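Local coordinates for protein Apc35852 (Geobacillus stearothermophilus, PDB 1U9C) that is of unknown function but belongs to the DJ-1/PfpI family, whose members include chaperones and cysteine proteases, and may have a related activity, at residues L115-F118 with A119-R123; L172-S175 with T176-R180; T17-D20 with D21-T24. All blocks are in the same frame, centred on the assembly; numbering follows the deposited sequence.

Interaction 1 (L115-F118 with A119-R123); sequences LQQF and AEDGR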
loop_
_atom_site.group_PDB
_atom_site.type_symbol
_atom_site.label_atom_id
_atom_site.label_comp_id
_atom_site.label_asym_id
_atom_site.label_seq_id
_atom_site.Cartn_x
_atom_site.Cartn_y
_atom_site.Cartn_z
ATOM N N LEU A 115 1.865 8.143 -8.327
ATOM C CA LEU A 115 1.483 6.856 -8.889
ATOM C C LEU A 115 1.385 7.006 -10.413
ATOM O O LEU A 115 1.776 6.086 -11.126
ATOM C CB LEU A 115 0.161 6.386 -8.315
ATOM C CG LEU A 115 0.258 5.878 -6.883
ATOM C CD1 LEU A 115 -1.082 5.790 -6.265
ATOM C CD2 LEU A 115 0.974 4.530 -6.819
ATOM N N GLN A 116 0.879 8.126 -10.893
ATOM C CA GLN A 116 0.833 8.339 -12.353
ATOM C C GLN A 116 2.203 8.244 -12.974
ATOM O O GLN A 116 2.392 7.583 -14.039
ATOM C CB GLN A 116 0.228 9.700 -12.646
ATOM C CG GLN A 116 0.236 10.113 -14.152
ATOM C CD GLN A 116 -0.596 11.310 -14.438
ATOM O OE1 GLN A 116 -0.093 12.369 -14.841
ATOM N NE2 GLN A 116 -1.890 11.156 -14.292
ATOM N N GLN A 117 3.191 8.884 -12.366
ATOM C CA GLN A 117 4.524 8.828 -12.937
ATOM C C GLN A 117 5.128 7.442 -12.881
ATOM O O GLN A 117 5.794 6.976 -13.841
ATOM C CB GLN A 117 5.433 9.832 -12.256
ATOM C CG GLN A 117 5.017 11.211 -12.508
ATOM C CD GLN A 117 5.182 11.618 -13.976
ATOM O OE1 GLN A 117 6.265 11.460 -14.509
ATOM N NE2 GLN A 117 4.130 12.060 -14.595
ATOM N N PHE A 118 4.979 6.748 -11.748
ATOM C CA PHE A 118 5.430 5.364 -11.691
ATOM C C PHE A 118 4.821 4.523 -12.799
ATOM O O PHE A 118 5.517 3.723 -13.437
ATOM C CB PHE A 118 5.153 4.713 -10.315
ATOM C CG PHE A 118 6.241 4.985 -9.276
ATOM C CD1 PHE A 118 6.314 6.221 -8.674
ATOM C CD2 PHE A 118 7.083 4.026 -8.869
ATOM C CE1 PHE A 118 7.259 6.458 -7.664
ATOM C CE2 PHE A 118 8.060 4.276 -7.883
ATOM C CZ PHE A 118 8.097 5.493 -7.285
ATOM N N ALA A 119 3.524 4.679 -13.028
ATOM C CA ALA A 119 2.794 3.918 -14.058
ATOM C C ALA A 119 3.320 4.297 -15.459
ATOM O O ALA A 119 3.732 3.431 -16.271
ATOM C CB ALA A 119 1.305 4.140 -13.927
ATOM N N GLU A 120 3.408 5.596 -15.687
ATOM C CA GLU A 120 3.905 6.097 -16.976
ATOM C C GLU A 120 5.280 5.584 -17.273
ATOM O O GLU A 120 5.646 5.438 -18.452
ATOM C CB GLU A 120 4.039 7.626 -16.936
ATOM C CG GLU A 120 2.737 8.387 -16.939
ATOM C CD GLU A 120 2.147 8.493 -18.299
ATOM O OE1 GLU A 120 0.900 8.257 -18.365
ATOM O OE2 GLU A 120 2.918 8.858 -19.256
ATOM N N ASP A 121 6.075 5.366 -16.233
ATOM C CA ASP A 121 7.472 5.045 -16.398
ATOM C C ASP A 121 7.815 3.555 -16.297
ATOM O O ASP A 121 8.987 3.195 -16.307
ATOM C CB ASP A 121 8.334 5.825 -15.394
ATOM C CG ASP A 121 8.214 7.337 -15.591
ATOM O OD1 ASP A 121 7.737 7.807 -16.665
ATOM O OD2 ASP A 121 8.547 8.152 -14.697
ATOM N N GLY A 122 6.794 2.703 -16.172
ATOM C CA GLY A 122 6.997 1.266 -16.206
ATOM C C GLY A 122 7.611 0.709 -14.934
ATOM O O GLY A 122 8.143 -0.349 -14.972
ATOM N N ARG A 123 7.466 1.438 -13.844
ATOM C CA ARG A 123 8.063 0.997 -12.596
ATOM C C ARG A 123 7.036 0.159 -11.830
ATOM O O ARG A 123 5.869 0.042 -12.190
ATOM C CB ARG A 123 8.567 2.275 -11.890
ATOM C CG ARG A 123 9.926 2.781 -12.660
ATOM C CD ARG A 123 10.478 4.094 -12.175
ATOM N NE ARG A 123 11.947 4.136 -12.103
ATOM C CZ ARG A 123 12.686 5.252 -11.962
ATOM N NH1 ARG A 123 12.125 6.453 -11.890
ATOM N NH2 ARG A 123 14.005 5.160 -11.857
HETATM O O HOH W 1 7.070 10.266 -16.997
#

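Interaction 2 (L172-S175 with T176-R180); sequences LLES and TLRLR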
loop_
_atom_site.group_PDB
_atom_site.type_symbol
_atom_site.label_atom_id
_atom_site.label_comp_id
_atom_site.label_asym_id
_atom_site.label_seq_id
_atom_site.Cartn_x
_atom_site.Cartn_y
_atom_site.Cartn_z
ATOM N N LEU A 172 -16.418 1.398 -0.830
ATOM C CA LEU A 172 -15.864 0.065 -0.615
ATOM C C LEU A 172 -14.745 -0.173 -1.641
ATOM O O LEU A 172 -14.925 0.059 -2.827
ATOM C CB LEU A 172 -16.921 -1.049 -0.691
ATOM C CG LEU A 172 -17.917 -1.101 0.459
ATOM C CD1 LEU A 172 -18.789 -2.318 0.367
ATOM C CD2 LEU A 172 -17.198 -1.027 1.805
ATOM N N LEU A 173 -13.598 -0.606 -1.165
ATOM C CA LEU A 173 -12.407 -0.678 -1.995
ATOM C C LEU A 173 -12.480 -1.696 -3.155
ATOM O O LEU A 173 -12.272 -1.326 -4.292
ATOM C CB LEU A 173 -11.222 -0.967 -1.101
ATOM C CG LEU A 173 -9.867 -1.089 -1.796
ATOM C CD1 LEU A 173 -9.618 0.111 -2.616
ATOM C CD2 LEU A 173 -8.746 -1.230 -0.787
ATOM N N GLU A 174 -12.849 -2.926 -2.855
ATOM C CA GLU A 174 -12.978 -3.943 -3.915
ATOM C C GLU A 174 -14.001 -3.488 -4.972
ATOM O O GLU A 174 -13.773 -3.515 -6.194
ATOM C CB GLU A 174 -13.405 -5.304 -3.315
ATOM C CG GLU A 174 -13.954 -6.314 -4.335
ATOM C CD GLU A 174 -14.458 -7.626 -3.719
ATOM O OE1 GLU A 174 -14.422 -7.854 -2.479
ATOM O OE2 GLU A 174 -14.935 -8.487 -4.517
ATOM N N SER A 175 -15.157 -3.046 -4.480
ATOM C CA SER A 175 -16.226 -2.593 -5.351
ATOM C C SER A 175 -15.765 -1.471 -6.251
ATOM O O SER A 175 -16.072 -1.427 -7.445
ATOM C CB SER A 175 -17.380 -2.076 -4.491
ATOM O OG SER A 175 -18.036 -3.183 -3.903
ATOM N N THR A 176 -15.020 -0.550 -5.650
ATOM C CA THR A 176 -14.587 0.620 -6.376
ATOM C C THR A 176 -13.503 0.280 -7.406
ATOM O O THR A 176 -13.484 0.801 -8.531
ATOM C CB THR A 176 -14.252 1.763 -5.376
ATOM O OG1 THR A 176 -15.441 2.064 -4.626
ATOM C CG2 THR A 176 -13.985 3.078 -6.081
ATOM N N LEU A 177 -12.568 -0.597 -7.021
ATOM C CA LEU A 177 -11.568 -1.047 -7.975
ATOM C C LEU A 177 -12.194 -1.737 -9.180
ATOM O O LEU A 177 -11.801 -1.505 -10.321
ATOM C CB LEU A 177 -10.588 -2.017 -7.317
ATOM C CG LEU A 177 -9.626 -1.420 -6.321
ATOM C CD1 LEU A 177 -9.004 -2.531 -5.507
ATOM C CD2 LEU A 177 -8.606 -0.528 -6.998
ATOM N N ARG A 178 -13.186 -2.582 -8.943
ATOM C CA ARG A 178 -13.916 -3.177 -10.067
ATOM C C ARG A 178 -14.661 -2.139 -10.922
ATOM O O ARG A 178 -14.613 -2.175 -12.142
ATOM C CB ARG A 178 -14.856 -4.270 -9.587
ATOM C CG ARG A 178 -15.654 -4.870 -10.690
ATOM C CD ARG A 178 -16.671 -5.902 -10.239
ATOM N NE ARG A 178 -16.051 -6.900 -9.368
ATOM C CZ ARG A 178 -16.127 -6.920 -8.045
ATOM N NH1 ARG A 178 -15.522 -7.884 -7.387
ATOM N NH2 ARG A 178 -16.812 -5.989 -7.370
ATOM N N LEU A 179 -15.299 -1.189 -10.268
ATOM C CA LEU A 179 -15.978 -0.106 -10.944
ATOM C C LEU A 179 -15.028 0.710 -11.812
ATOM O O LEU A 179 -15.434 1.174 -12.882
ATOM C CB LEU A 179 -16.657 0.792 -9.893
ATOM C CG LEU A 179 -17.634 1.867 -10.298
ATOM C CD1 LEU A 179 -18.733 1.240 -11.105
ATOM C CD2 LEU A 179 -18.208 2.553 -9.046
ATOM N N ARG A 180 -13.781 0.874 -11.350
ATOM C CA ARG A 180 -12.745 1.587 -12.109
ATOM C C ARG A 180 -12.159 0.732 -13.270
ATOM O O ARG A 180 -11.317 1.192 -14.050
ATOM C CB ARG A 180 -11.619 2.081 -11.160
ATOM C CG ARG A 180 -12.082 3.105 -10.088
ATOM C CD ARG A 180 -12.238 4.547 -10.600
ATOM N NE ARG A 180 -12.537 5.487 -9.512
ATOM C CZ ARG A 180 -13.730 5.756 -9.014
ATOM N NH1 ARG A 180 -14.840 5.224 -9.526
ATOM N NH2 ARG A 180 -13.830 6.610 -7.996
HETATM O O HOH W 2 -18.281 -3.299 -8.352
#

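Interaction 3 (T17-D20 with D21-T24); sequences TITD and DHKT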
loop_
_atom_site.group_PDB
_atom_site.type_symbol
_atom_site.label_atom_id
_atom_site.label_comp_id
_atom_site.label_asym_id
_atom_site.label_seq_id
_atom_site.Cartn_x
_atom_site.Cartn_y
_atom_site.Cartn_z
ATOM N N THR A 17 -8.887 9.088 12.286
ATOM C CA THR A 17 -10.307 9.327 12.685
ATOM C C THR A 17 -11.350 8.609 11.830
ATOM O O THR A 17 -11.346 8.679 10.604
ATOM C CB THR A 17 -10.617 10.797 12.680
ATOM O OG1 THR A 17 -10.288 11.345 11.398
ATOM C CG2 THR A 17 -9.749 11.515 13.696
ATOM N N ILE A 18 -12.219 7.846 12.468
ATOM C CA ILE A 18 -13.432 7.368 11.770
ATOM C C ILE A 18 -14.633 7.863 12.538
ATOM O O ILE A 18 -15.429 8.635 11.994
ATOM C CB ILE A 18 -13.425 5.852 11.653
ATOM C CG1 ILE A 18 -12.074 5.371 11.168
ATOM C CG2 ILE A 18 -14.592 5.392 10.804
ATOM C CD1 ILE A 18 -11.918 3.826 10.931
ATOM N N THR A 19 -14.798 7.406 13.779
ATOM C CA THR A 19 -15.814 7.882 14.717
ATOM C C THR A 19 -15.131 8.011 16.082
ATOM O O THR A 19 -13.919 7.696 16.184
ATOM C CB THR A 19 -16.922 6.889 14.809
ATOM O OG1 THR A 19 -16.451 5.675 15.434
ATOM C CG2 THR A 19 -17.351 6.450 13.456
ATOM N N ASP A 20 -15.848 8.495 17.097
ATOM C CA ASP A 20 -15.271 8.621 18.454
ATOM C C ASP A 20 -14.880 7.261 19.055
ATOM O O ASP A 20 -13.871 7.153 19.758
ATOM C CB ASP A 20 -16.277 9.301 19.411
ATOM C CG ASP A 20 -16.365 10.824 19.237
ATOM O OD1 ASP A 20 -15.347 11.485 18.909
ATOM O OD2 ASP A 20 -17.434 11.462 19.432
ATOM N N ASP A 21 -15.645 6.227 18.743
ATOM C CA ASP A 21 -15.405 4.850 19.209
ATOM C C ASP A 21 -14.546 3.981 18.263
ATOM O O ASP A 21 -14.414 2.773 18.473
ATOM C CB ASP A 21 -16.759 4.190 19.473
ATOM C CG ASP A 21 -16.787 2.689 19.191
ATOM O OD1 ASP A 21 -16.740 1.883 20.153
ATOM O OD2 ASP A 21 -16.905 2.214 18.042
ATOM N N HIS A 22 -13.984 4.557 17.209
ATOM C CA HIS A 22 -13.273 3.738 16.231
ATOM C C HIS A 22 -12.138 4.546 15.639
ATOM O O HIS A 22 -12.379 5.479 14.875
ATOM C CB HIS A 22 -14.184 3.287 15.080
ATOM C CG HIS A 22 -15.217 2.269 15.468
ATOM N ND1 HIS A 22 -16.566 2.458 15.247
ATOM C CD2 HIS A 22 -15.101 1.070 16.084
ATOM C CE1 HIS A 22 -17.236 1.411 15.693
ATOM N NE2 HIS A 22 -16.367 0.551 16.202
ATOM N N LYS A 23 -10.901 4.197 16.020
ATOM C CA LYS A 23 -9.661 4.822 15.481
ATOM C C LYS A 23 -8.881 3.848 14.658
ATOM O O LYS A 23 -8.942 2.627 14.881
ATOM C CB LYS A 23 -8.709 5.234 16.628
ATOM C CG LYS A 23 -9.430 5.982 17.703
ATOM C CD LYS A 23 -10.327 7.104 17.201
ATOM C CE LYS A 23 -9.584 8.378 16.933
ATOM N NZ LYS A 23 -10.513 9.502 17.157
ATOM N N THR A 24 -8.071 4.422 13.780
ATOM C CA THR A 24 -7.232 3.607 12.930
ATOM C C THR A 24 -5.857 4.222 12.762
ATOM O O THR A 24 -5.348 4.997 13.560
ATOM C CB THR A 24 -7.997 3.376 11.661
ATOM O OG1 THR A 24 -7.350 2.447 10.803
ATOM C CG2 THR A 24 -8.292 4.664 10.873
#

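Interaction 1 (L115-F118 with A119-R123)
The ring of Phe-118 and the side chain of Arg-123 meet obliquely at the end of helix 109-120, with Phe-118 CD2 3.8 Å from Arg-123 CB. Only the root of the arginine takes part: its CB points toward segment 115-118, and the rest of the chain runs away from the helix. On the outer side Gln-117 and Asp-121 cross with their amide and carboxylate planes 81° apart, and a water joins them, donating to Gln-117 OE1 and, at 2.6 Å, to Asp-121 OD1. The helix ends in a Schellman motif. Gly-122, at positive phi, is the first residue to leave the helical path, and Arg-123 N reaches back to Phe-118 O at 3.0 Å, while Gly-122 N bonds to Ala-119 O. One residue before the Gln-117 and Asp-121 pair, Gln-116 and Glu-120 lie side by side and point the same way, touching through CG and CG at 4.1 Å; their polar ends are held by the loop beyond, Gln-116 NE2 by Thr-139 O and Glu-120 OE1 by Lys-141 N. Phe-118 and Leu-115 face inward, onto Ile-93 and Ile-125 of the neighbouring strands 92-95 and 124-127.

Interaction 2 (L172-S175 with T176-R180)
Thr-176 and Leu-172 form the tight end of this contact, at the start of helix 173-179. Leu-172, at the N-cap position, offers one carbonyl oxygen to two donors of the same threonine: Thr-176 OG1 binds Leu-172 O at 2.7 Å and Thr-176 N binds it at 2.9 Å. The hydroxyl can do so because it lies beside its own backbone N, anti to the carbonyl carbon (chi1 -60°). Leu-173 and Leu-177, both buried, cross one turn apart, their CD1 atoms 4.0 Å from each other. The solvent side is polar and more open. There Glu-174 and Arg-178 run side by side in the same direction and form a salt bridge, Glu-174 OE2 to Arg-178 NH1 at 3.0 Å; OE2 offers its anti lone pair and sits in the plane of the guanidinium, while the carboxylate plane as a whole is turned 59° from it. A water at another edge of the guanidinium accepts from Arg-178 NH2 and donates to Ser-175 O. Without the carboxylate, as with an alanine here in place of Glu-174, the Arg-178 guanidinium would probably lose its charged mate and Asp-157 N the oxygen it binds. Asp-157, at the start of helix 157-163, also takes a bond from Ser-175 OG, Leu-172 packs on that same helix, and Glu-174 and Arg-178 rest on Phe-184 of strand 183-184.

Interaction 3 (T17-D20 with D21-T24)
A type I beta turn from Thr-19 to His-22 closes this exposed hairpin-like loop, which leads from strand 7-12 into the weakly bonded strand 22-23. Thr-19 and His-22 face each other as an antiparallel hydrogen-bonded pair: Thr-19 N donates to His-22 O at 3.3 Å in the carbonyl plane, on a lone pair, whereas the return bond from His-22 N to Thr-19 O is weak. Their side chains lie alongside and point the same way. Thr-19 OG1 sits between its backbone N and carbonyl carbon (chi1 67°), a rotation that turns it to the histidine and lets it take a weak, bent bond from His-22 ND1 at 3.2 Å. Farther from the turn, Ile-18 crosses Thr-24 at about a right angle, CD1 meeting Thr-24 CG2 at 3.7 Å; the hydroxyl of Thr-24 is bonded to Asp-58. The side chains of Ile-18 and Thr-19 also touch His-168 in another loop. Ile-18 N makes a weak 3.4 Å bond to His-22 O, the oxygen that Thr-19 N uses too, and two residues thus facing one across an antiparallel pair make a classic beta bulge.

None of the three contacts lies wholly in the core, and no two touch. Interactions 1 and 2 are both partly buried and helical: 115-123 covers the end of helix 109-120 against the parallel strands of the main sheet, while 172-180 takes in the whole of the short helix 173-179 beside helix 157-163 and the small two-stranded sheet. Their centres are about 21 Å apart. Interaction 3 is a surface loop whose centre lies about 34 Å from that of interaction 1, across the middle of the chain. The chemistry follows the place: aromatic and aliphatic packing with a Schellman end at a glycine in the first, a salt bridge outside and leucines inside in the second, and mostly weak bonds in the third.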